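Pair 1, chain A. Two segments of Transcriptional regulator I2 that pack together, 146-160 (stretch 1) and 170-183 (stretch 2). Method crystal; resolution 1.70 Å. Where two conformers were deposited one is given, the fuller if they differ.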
# COMPACT_ATOMS: atom_id res chain seq x y z
N LEU A 146 3.81 -19.41 -8.10
CA LEU A 146 3.29 -19.80 -6.78
C LEU A 146 2.30 -18.76 -6.27
O LEU A 146 1.31 -19.11 -5.60
CB LEU A 146 4.41 -19.94 -5.76
CG LEU A 146 5.37 -21.06 -6.16
CD1 LEU A 146 6.43 -21.23 -5.10
CD2 LEU A 146 4.61 -22.36 -6.30
N ARG A 147 2.60 -17.48 -6.49
CA ARG A 147 1.67 -16.42 -6.05
C ARG A 147 0.33 -16.61 -6.77
O ARG A 147 -0.72 -16.37 -6.18
CB ARG A 147 2.22 -15.05 -6.41
CG ARG A 147 1.21 -13.95 -6.28
CD ARG A 147 0.95 -13.67 -4.84
NE ARG A 147 0.56 -12.28 -4.68
CZ ARG A 147 -0.10 -11.82 -3.63
NH1 ARG A 147 -0.43 -12.65 -2.65
NH2 ARG A 147 -0.41 -10.53 -3.55
N ASP A 148 0.36 -17.07 -8.02
CA ASP A 148 -0.89 -17.28 -8.77
C ASP A 148 -1.76 -18.28 -8.05
O ASP A 148 -2.98 -18.06 -7.92
CB ASP A 148 -0.59 -17.80 -10.20
CG ASP A 148 -1.82 -17.85 -11.08
OD1 ASP A 148 -2.72 -17.00 -10.91
OD2 ASP A 148 -1.88 -18.72 -11.98
N VAL A 149 -1.16 -19.38 -7.60
CA VAL A 149 -1.91 -20.46 -6.90
C VAL A 149 -2.50 -19.92 -5.59
O VAL A 149 -3.67 -20.22 -5.22
CB VAL A 149 -1.01 -21.64 -6.62
CG1 VAL A 149 -1.69 -22.62 -5.72
CG2 VAL A 149 -0.62 -22.31 -7.98
N TYR A 150 -1.69 -19.11 -4.90
CA TYR A 150 -2.14 -18.46 -3.64
C TYR A 150 -3.35 -17.62 -3.93
O TYR A 150 -4.34 -17.68 -3.21
CB TYR A 150 -0.99 -17.59 -3.13
CG TYR A 150 -1.29 -16.74 -1.89
CD1 TYR A 150 -1.84 -15.47 -2.00
CD2 TYR A 150 -0.89 -17.21 -0.65
CE1 TYR A 150 -2.05 -14.67 -0.82
CE2 TYR A 150 -1.07 -16.42 0.50
CZ TYR A 150 -1.68 -15.20 0.40
OH TYR A 150 -1.87 -14.50 1.57
N GLU A 151 -3.30 -16.87 -5.01
CA GLU A 151 -4.43 -16.00 -5.32
C GLU A 151 -5.66 -16.79 -5.70
O GLU A 151 -6.77 -16.33 -5.47
CB GLU A 151 -4.13 -14.94 -6.39
CG GLU A 151 -3.11 -13.87 -5.97
CD GLU A 151 -3.65 -12.97 -4.86
OE1 GLU A 151 -4.87 -12.65 -4.91
OE2 GLU A 151 -2.84 -12.67 -3.94
N GLN A 152 -5.47 -17.93 -6.38
CA GLN A 152 -6.62 -18.73 -6.75
C GLN A 152 -7.35 -19.27 -5.52
O GLN A 152 -8.56 -19.41 -5.54
CB GLN A 152 -6.19 -19.89 -7.71
CG GLN A 152 -5.68 -19.28 -9.02
CD GLN A 152 -5.57 -20.33 -10.12
OE1 GLN A 152 -5.39 -21.51 -9.80
NE2 GLN A 152 -5.69 -19.91 -11.41
N ILE A 153 -6.65 -19.51 -4.43
CA ILE A 153 -7.34 -19.93 -3.18
C ILE A 153 -8.26 -18.79 -2.67
O ILE A 153 -9.45 -19.02 -2.34
CB ILE A 153 -6.33 -20.27 -2.08
CG1 ILE A 153 -5.56 -21.57 -2.41
CG2 ILE A 153 -7.05 -20.50 -0.75
CD1 ILE A 153 -4.46 -21.73 -1.36
N TRP A 154 -7.73 -17.57 -2.67
CA TRP A 154 -8.55 -16.40 -2.35
C TRP A 154 -9.75 -16.26 -3.25
O TRP A 154 -10.91 -16.03 -2.79
CB TRP A 154 -7.77 -15.11 -2.44
CG TRP A 154 -6.96 -14.78 -1.25
CD1 TRP A 154 -5.63 -15.06 -1.01
CD2 TRP A 154 -7.46 -14.10 -0.10
NE1 TRP A 154 -5.26 -14.56 0.24
CE2 TRP A 154 -6.38 -13.96 0.81
CE3 TRP A 154 -8.73 -13.61 0.24
CZ2 TRP A 154 -6.53 -13.32 2.05
CZ3 TRP A 154 -8.87 -12.95 1.46
CH2 TRP A 154 -7.76 -12.83 2.35
N LEU A 155 -9.52 -16.45 -4.55
CA LEU A 155 -10.64 -16.29 -5.47
C LEU A 155 -11.68 -17.41 -5.27
O LEU A 155 -12.86 -17.17 -5.35
CB LEU A 155 -10.19 -16.26 -6.95
CG LEU A 155 -9.24 -15.09 -7.22
CD1 LEU A 155 -8.60 -15.20 -8.66
CD2 LEU A 155 -9.95 -13.73 -7.05
N GLN A 156 -11.25 -18.63 -5.01
CA GLN A 156 -12.21 -19.71 -4.68
C GLN A 156 -13.10 -19.36 -3.49
O GLN A 156 -14.32 -19.42 -3.59
CB GLN A 156 -11.45 -21.01 -4.40
CG GLN A 156 -12.28 -22.19 -3.84
CD GLN A 156 -13.28 -22.72 -4.86
OE1 GLN A 156 -13.07 -22.63 -6.10
NE2 GLN A 156 -14.40 -23.27 -4.36
N VAL A 157 -12.47 -18.97 -2.40
CA VAL A 157 -13.17 -18.66 -1.15
C VAL A 157 -14.04 -17.41 -1.27
O VAL A 157 -15.19 -17.42 -0.80
CB VAL A 157 -12.15 -18.52 -0.04
CG1 VAL A 157 -12.74 -17.90 1.30
CG2 VAL A 157 -11.53 -19.88 0.23
N LEU A 158 -13.53 -16.34 -1.89
CA LEU A 158 -14.38 -15.18 -2.10
C LEU A 158 -15.52 -15.52 -3.10
O LEU A 158 -16.63 -15.02 -2.94
CB LEU A 158 -13.59 -13.98 -2.58
CG LEU A 158 -12.53 -13.46 -1.63
CD1 LEU A 158 -11.63 -12.40 -2.31
CD2 LEU A 158 -13.21 -12.81 -0.39
N GLY A 159 -15.25 -16.38 -4.09
CA GLY A 159 -16.29 -16.79 -5.03
C GLY A 159 -17.38 -17.54 -4.29
O GLY A 159 -18.58 -17.35 -4.59
N GLU A 160 -16.99 -18.40 -3.35
CA GLU A 160 -18.00 -19.06 -2.48
C GLU A 160 -18.84 -18.05 -1.70
O GLU A 160 -20.09 -18.17 -1.59
CB GLU A 160 -17.33 -19.95 -1.43
CG GLU A 160 -16.64 -21.15 -1.97
CD GLU A 160 -15.71 -21.81 -0.93
OE1 GLU A 160 -14.89 -22.64 -1.34
OE2 GLU A 160 -15.78 -21.52 0.30
N ASP A 170 -17.71 -7.03 -7.10
CA ASP A 170 -17.00 -7.97 -7.98
C ASP A 170 -15.91 -8.72 -7.20
O ASP A 170 -15.18 -8.14 -6.34
CB ASP A 170 -16.41 -7.16 -9.12
CG ASP A 170 -15.65 -8.00 -10.06
OD1 ASP A 170 -14.44 -8.23 -9.83
OD2 ASP A 170 -16.27 -8.43 -11.06
N VAL A 171 -15.84 -10.05 -7.41
CA VAL A 171 -14.96 -10.86 -6.58
C VAL A 171 -13.50 -10.47 -6.80
O VAL A 171 -12.72 -10.42 -5.83
CB VAL A 171 -15.13 -12.34 -6.89
CG1 VAL A 171 -13.99 -13.12 -6.25
CG2 VAL A 171 -16.47 -12.84 -6.34
N PHE A 172 -13.09 -10.22 -8.05
CA PHE A 172 -11.70 -9.96 -8.30
C PHE A 172 -11.34 -8.61 -7.73
O PHE A 172 -10.24 -8.46 -7.21
CB PHE A 172 -11.43 -9.89 -9.79
CG PHE A 172 -11.82 -11.16 -10.51
CD1 PHE A 172 -10.95 -12.22 -10.50
CD2 PHE A 172 -13.08 -11.29 -11.11
CE1 PHE A 172 -11.28 -13.42 -11.13
CE2 PHE A 172 -13.43 -12.50 -11.75
CZ PHE A 172 -12.55 -13.56 -11.72
N ILE A 173 -12.25 -7.65 -7.85
CA ILE A 173 -11.95 -6.27 -7.39
C ILE A 173 -11.98 -6.28 -5.85
O ILE A 173 -11.14 -5.63 -5.20
CB ILE A 173 -12.92 -5.21 -7.99
CG1 ILE A 173 -12.74 -5.13 -9.54
CG2 ILE A 173 -12.66 -3.81 -7.31
CD1 ILE A 173 -11.37 -5.42 -10.05
N THR A 174 -12.89 -7.06 -5.28
CA THR A 174 -12.95 -7.19 -3.81
C THR A 174 -11.58 -7.70 -3.34
O THR A 174 -11.00 -7.21 -2.34
CB THR A 174 -14.04 -8.15 -3.36
OG1 THR A 174 -15.30 -7.57 -3.70
CG2 THR A 174 -13.99 -8.34 -1.85
N ARG A 175 -11.01 -8.67 -4.07
CA ARG A 175 -9.69 -9.16 -3.63
C ARG A 175 -8.59 -8.08 -3.77
O ARG A 175 -7.75 -7.92 -2.85
CB ARG A 175 -9.31 -10.43 -4.41
CG ARG A 175 -7.86 -10.92 -4.19
CD ARG A 175 -7.60 -11.25 -2.67
NE ARG A 175 -6.14 -11.57 -2.56
CZ ARG A 175 -5.41 -11.45 -1.45
NH1 ARG A 175 -5.97 -10.98 -0.32
NH2 ARG A 175 -4.11 -11.69 -1.51
N ARG A 176 -8.61 -7.31 -4.88
CA ARG A 176 -7.63 -6.23 -5.06
C ARG A 176 -7.73 -5.20 -3.90
O ARG A 176 -6.72 -4.73 -3.42
CB ARG A 176 -7.90 -5.48 -6.33
CG ARG A 176 -7.90 -6.34 -7.61
CD ARG A 176 -6.52 -6.63 -7.97
NE ARG A 176 -6.46 -7.08 -9.38
CZ ARG A 176 -5.31 -7.24 -10.03
NH1 ARG A 176 -5.29 -7.65 -11.29
NH2 ARG A 176 -4.18 -7.00 -9.39
N PHE A 177 -8.95 -4.86 -3.47
CA PHE A 177 -9.10 -3.85 -2.39
C PHE A 177 -8.62 -4.47 -1.09
O PHE A 177 -7.94 -3.84 -0.29
CB PHE A 177 -10.61 -3.51 -2.20
CG PHE A 177 -11.20 -2.55 -3.25
CD1 PHE A 177 -10.45 -1.58 -3.88
CD2 PHE A 177 -12.55 -2.65 -3.58
CE1 PHE A 177 -11.05 -0.68 -4.86
CE2 PHE A 177 -13.17 -1.80 -4.50
CZ PHE A 177 -12.43 -0.83 -5.16
N LEU A 178 -8.99 -5.72 -0.84
CA LEU A 178 -8.56 -6.39 0.40
C LEU A 178 -7.04 -6.58 0.48
O LEU A 178 -6.40 -6.39 1.55
CB LEU A 178 -9.32 -7.74 0.56
CG LEU A 178 -9.29 -8.45 1.90
CD1 LEU A 178 -9.86 -7.57 3.04
CD2 LEU A 178 -10.06 -9.78 1.77
N THR A 179 -6.43 -6.82 -0.68
CA THR A 179 -4.95 -6.92 -0.75
C THR A 179 -4.34 -5.63 -0.22
O THR A 179 -3.44 -5.65 0.62
CB THR A 179 -4.46 -7.21 -2.18
OG1 THR A 179 -5.00 -8.48 -2.59
CG2 THR A 179 -2.98 -7.38 -2.13
N GLY A 180 -4.84 -4.50 -0.71
CA GLY A 180 -4.31 -3.19 -0.32
C GLY A 180 -4.63 -2.87 1.13
O GLY A 180 -3.80 -2.27 1.87
N ALA A 181 -5.84 -3.21 1.56
CA ALA A 181 -6.25 -2.88 2.94
C ALA A 181 -5.42 -3.64 3.94
O ALA A 181 -5.04 -3.09 4.97
CB ALA A 181 -7.77 -3.19 3.14
N LEU A 182 -5.16 -4.92 3.66
CA LEU A 182 -4.36 -5.74 4.60
C LEU A 182 -2.88 -5.36 4.57
O LEU A 182 -2.24 -5.25 5.64
CB LEU A 182 -4.51 -7.27 4.30
CG LEU A 182 -5.96 -7.77 4.46
CD1 LEU A 182 -6.07 -9.32 4.38
CD2 LEU A 182 -6.57 -7.39 5.85
N SER A 183 -2.35 -5.11 3.37
CA SER A 183 -0.92 -4.78 3.25
C SER A 183 -0.59 -3.49 4.00
O SER A 183 0.46 -3.36 4.65
CB SER A 183 -0.55 -4.62 1.78
OG SER A 183 0.82 -4.34 1.69

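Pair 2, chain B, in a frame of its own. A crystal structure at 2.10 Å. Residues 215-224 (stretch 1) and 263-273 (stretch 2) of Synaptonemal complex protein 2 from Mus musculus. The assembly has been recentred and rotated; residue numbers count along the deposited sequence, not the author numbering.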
# COMPACT_ATOMS: atom_id res chain seq x y z
N ASP B 215 6.64 -4.96 -10.00
CA ASP B 215 6.69 -5.10 -8.54
C ASP B 215 5.84 -6.31 -8.18
O ASP B 215 4.64 -6.33 -8.47
CB ASP B 215 6.15 -3.85 -7.84
CG ASP B 215 6.27 -3.95 -6.32
OD1 ASP B 215 7.39 -3.70 -5.81
OD2 ASP B 215 5.27 -4.33 -5.65
N TYR B 216 6.45 -7.32 -7.54
CA TYR B 216 5.72 -8.55 -7.27
C TYR B 216 4.54 -8.31 -6.32
O TYR B 216 3.46 -8.89 -6.51
CB TYR B 216 6.67 -9.61 -6.69
CG TYR B 216 5.97 -10.92 -6.52
CD1 TYR B 216 5.40 -11.26 -5.31
CD2 TYR B 216 5.79 -11.77 -7.59
CE1 TYR B 216 4.73 -12.44 -5.17
CE2 TYR B 216 5.10 -12.93 -7.46
CZ TYR B 216 4.56 -13.25 -6.25
OH TYR B 216 3.88 -14.41 -6.08
N GLU B 217 4.73 -7.47 -5.30
CA GLU B 217 3.64 -7.22 -4.36
C GLU B 217 2.43 -6.59 -5.05
O GLU B 217 1.28 -6.95 -4.77
CB GLU B 217 4.11 -6.31 -3.22
CG GLU B 217 2.96 -5.82 -2.31
CD GLU B 217 3.42 -5.03 -1.08
OE1 GLU B 217 4.58 -5.16 -0.65
OE2 GLU B 217 2.60 -4.28 -0.50
N LEU B 218 2.67 -5.65 -5.96
CA LEU B 218 1.56 -5.08 -6.71
C LEU B 218 0.94 -6.10 -7.65
O LEU B 218 -0.28 -6.11 -7.83
CB LEU B 218 2.04 -3.84 -7.46
CG LEU B 218 2.28 -2.59 -6.61
CD1 LEU B 218 2.92 -1.54 -7.48
CD2 LEU B 218 0.94 -2.03 -5.99
N GLN B 219 1.75 -6.99 -8.24
CA GLN B 219 1.20 -8.03 -9.10
C GLN B 219 0.21 -8.90 -8.34
O GLN B 219 -0.89 -9.20 -8.83
CB GLN B 219 2.31 -8.91 -9.69
CG GLN B 219 3.10 -8.31 -10.86
CD GLN B 219 4.10 -9.30 -11.48
OE1 GLN B 219 4.85 -9.96 -10.78
NE2 GLN B 219 4.08 -9.42 -12.81
N VAL B 220 0.57 -9.31 -7.12
CA VAL B 220 -0.31 -10.16 -6.33
C VAL B 220 -1.58 -9.41 -5.95
O VAL B 220 -2.69 -9.94 -6.06
CB VAL B 220 0.40 -10.70 -5.08
CG1 VAL B 220 -0.55 -11.60 -4.27
CG2 VAL B 220 1.68 -11.42 -5.44
N GLY B 221 -1.43 -8.17 -5.47
CA GLY B 221 -2.60 -7.41 -5.05
C GLY B 221 -3.59 -7.17 -6.17
O GLY B 221 -4.81 -7.18 -5.96
N ILE B 222 -3.09 -6.93 -7.38
CA ILE B 222 -3.97 -6.74 -8.53
C ILE B 222 -4.67 -8.04 -8.88
O ILE B 222 -5.88 -8.07 -9.09
CB ILE B 222 -3.19 -6.21 -9.74
CG1 ILE B 222 -2.74 -4.77 -9.50
CG2 ILE B 222 -4.06 -6.35 -11.01
CD1 ILE B 222 -1.74 -4.28 -10.53
N VAL B 223 -3.90 -9.14 -8.99
CA VAL B 223 -4.51 -10.46 -9.19
C VAL B 223 -5.54 -10.71 -8.10
O VAL B 223 -6.67 -11.17 -8.37
CB VAL B 223 -3.44 -11.56 -9.20
CG1 VAL B 223 -4.12 -12.93 -9.19
CG2 VAL B 223 -2.52 -11.45 -10.42
N GLU B 224 -5.17 -10.42 -6.85
CA GLU B 224 -6.08 -10.65 -5.74
C GLU B 224 -7.33 -9.80 -5.87
O GLU B 224 -8.45 -10.29 -5.66
CB GLU B 224 -5.40 -10.34 -4.40
CG GLU B 224 -6.37 -10.35 -3.21
CD GLU B 224 -5.72 -9.98 -1.89
OE1 GLU B 224 -4.49 -9.76 -1.86
OE2 GLU B 224 -6.44 -9.91 -0.86
N ASP B 263 -1.44 -20.64 -5.75
CA ASP B 263 -1.71 -20.61 -7.19
C ASP B 263 -1.31 -19.26 -7.78
O ASP B 263 -0.87 -19.19 -8.93
CB ASP B 263 -3.18 -20.91 -7.50
CG ASP B 263 -3.54 -22.40 -7.34
OD1 ASP B 263 -2.65 -23.28 -7.47
OD2 ASP B 263 -4.73 -22.68 -7.12
N CYS B 264 -1.44 -18.19 -7.00
CA CYS B 264 -1.06 -16.88 -7.51
C CYS B 264 0.44 -16.79 -7.75
O CYS B 264 0.88 -16.24 -8.77
CB CYS B 264 -1.54 -15.79 -6.54
SG CYS B 264 -1.41 -14.16 -7.24
N ARG B 265 1.25 -17.34 -6.84
CA ARG B 265 2.69 -17.49 -7.08
C ARG B 265 2.96 -18.27 -8.36
O ARG B 265 3.79 -17.88 -9.19
CB ARG B 265 3.36 -18.16 -5.87
CG ARG B 265 4.80 -18.67 -6.10
CD ARG B 265 5.79 -17.57 -6.53
NE ARG B 265 6.12 -16.65 -5.44
CZ ARG B 265 6.94 -15.61 -5.54
NH1 ARG B 265 7.53 -15.31 -6.69
NH2 ARG B 265 7.17 -14.86 -4.47
N ILE B 266 2.26 -19.39 -8.55
CA ILE B 266 2.47 -20.19 -9.76
C ILE B 266 2.16 -19.36 -11.00
O ILE B 266 2.99 -19.25 -11.92
CB ILE B 266 1.65 -21.49 -9.69
CG1 ILE B 266 2.22 -22.43 -8.62
CG2 ILE B 266 1.58 -22.20 -11.07
CD1 ILE B 266 1.28 -23.55 -8.23
N PHE B 267 1.00 -18.70 -11.01
CA PHE B 267 0.61 -17.89 -12.17
C PHE B 267 1.63 -16.79 -12.46
O PHE B 267 2.07 -16.62 -13.60
CB PHE B 267 -0.78 -17.30 -11.95
CG PHE B 267 -1.13 -16.17 -12.90
CD1 PHE B 267 -1.49 -16.43 -14.22
CD2 PHE B 267 -1.12 -14.84 -12.46
CE1 PHE B 267 -1.83 -15.39 -15.10
CE2 PHE B 267 -1.46 -13.79 -13.32
CZ PHE B 267 -1.82 -14.06 -14.64
N LEU B 268 2.04 -16.06 -11.42
CA LEU B 268 2.92 -14.92 -11.66
C LEU B 268 4.30 -15.38 -12.12
O LEU B 268 4.93 -14.73 -12.97
CB LEU B 268 3.02 -14.05 -10.41
CG LEU B 268 1.69 -13.37 -10.10
CD1 LEU B 268 1.76 -12.66 -8.77
CD2 LEU B 268 1.33 -12.40 -11.24
N ASN B 269 4.79 -16.50 -11.57
CA ASN B 269 6.05 -17.06 -12.06
C ASN B 269 5.95 -17.44 -13.54
O ASN B 269 6.87 -17.17 -14.32
CB ASN B 269 6.48 -18.26 -11.21
CG ASN B 269 7.22 -17.85 -9.95
OD1 ASN B 269 7.25 -16.67 -9.60
ND2 ASN B 269 7.83 -18.82 -9.26
N LEU B 270 4.82 -18.03 -13.95
CA LEU B 270 4.58 -18.30 -15.37
C LEU B 270 4.56 -17.01 -16.19
O LEU B 270 5.23 -16.92 -17.23
CB LEU B 270 3.26 -19.05 -15.56
CG LEU B 270 3.29 -20.51 -15.11
CD1 LEU B 270 1.98 -21.20 -15.43
CD2 LEU B 270 4.46 -21.20 -15.78
N VAL B 271 3.78 -16.02 -15.76
CA VAL B 271 3.66 -14.79 -16.54
C VAL B 271 5.02 -14.12 -16.69
O VAL B 271 5.45 -13.80 -17.81
CB VAL B 271 2.64 -13.84 -15.88
CG1 VAL B 271 2.89 -12.42 -16.32
CG2 VAL B 271 1.25 -14.27 -16.24
N ASN B 272 5.72 -13.90 -15.57
CA ASN B 272 7.00 -13.21 -15.66
C ASN B 272 8.02 -14.05 -16.42
O ASN B 272 8.90 -13.50 -17.09
CB ASN B 272 7.50 -12.86 -14.26
CG ASN B 272 6.62 -11.82 -13.57
OD1 ASN B 272 6.11 -10.89 -14.22
ND2 ASN B 272 6.41 -11.99 -12.26
N GLY B 273 7.90 -15.38 -16.35
CA GLY B 273 8.78 -16.22 -17.13
C GLY B 273 8.54 -16.08 -18.62
O GLY B 273 9.48 -15.87 -19.39

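Two helices cross in the same way in pair 1 and pair 2. The angle between their N-to-C directions is 120° in pair 1 and 119° in pair 2, the axes approach to 9.8 and 10.6 Å, and the N, CA and C atoms of 14 central residues superpose with an RMSD of 0.4 Å. The contacts bury 558 Å² in pair 1 and 455 Å² in pair 2.

In both, one residue of the second helix enters a hole formed by four residues of the first, and these knobs, A:Arg175 and B:Leu268, fall together with CA atoms 0.1 Å apart. The holes match too: A:Glu151, A:Trp154, A:Leu155 and A:Leu158 correspond to B:Tyr216, B:Gln219, B:Val220 and B:Val223.

Pair 1 fills its hole with a charged side chain. The guanidinium of A:Arg175 lies flat on A:Trp154, its CZ 3.4 Å from the centroid of the five-membered ring and almost on the ring normal, while at its edge NE donates to A:Glu151 OE1 (2.9 Å, nearly linear) in a salt bridge. The face thus meets the aromatic ring and the edge meets the carboxylate. The aliphatic base of the same side chain packs on leucine, with A:Arg175 CB 3.7 Å from A:Leu158 CD1.

Pair 2 fills the equivalent hole with a purely apolar side chain. B:Leu268 CD1 lies 3.6 Å from both B:Tyr216 CE2 and B:Val220 CG2, and its CD2 lies 4.0 Å from B:Val223 CG2.

An arginine still stacks on an aromatic ring in pair 2, but from other positions: B:Arg265, which matches A:Phe172, lies flat on B:Tyr216, which matches A:Glu151. The planes are 7° apart, but B:Arg265 CZ sits off-centre, 4.0 Å from the ring centroid. B:Tyr216 OH and B:Arg265 NE are 3.2 Å apart at an angle too poor for a hydrogen bond.

At the position of A:Trp154, B:Gln219 reaches B:Asn272, the match of A:Thr179, and the two amides pair through two hydrogen bonds, B:Gln219 NE2 to B:Asn272 OD1 (2.9 Å) and B:Asn272 ND2 to B:Gln219 OE1 (3.0 Å). The indole instead presses on leucine, A:Trp154 CZ3 lying 3.4 Å from A:Leu178 CD2.

A:Val171 and B:Cys264 play similar parts, both with CA-to-CB directed toward the first helix: A:Val171 CG1 lies 3.8 Å from A:Leu158 CB, and B:Cys264 SG lies 3.6 Å from B:Val223 CG1.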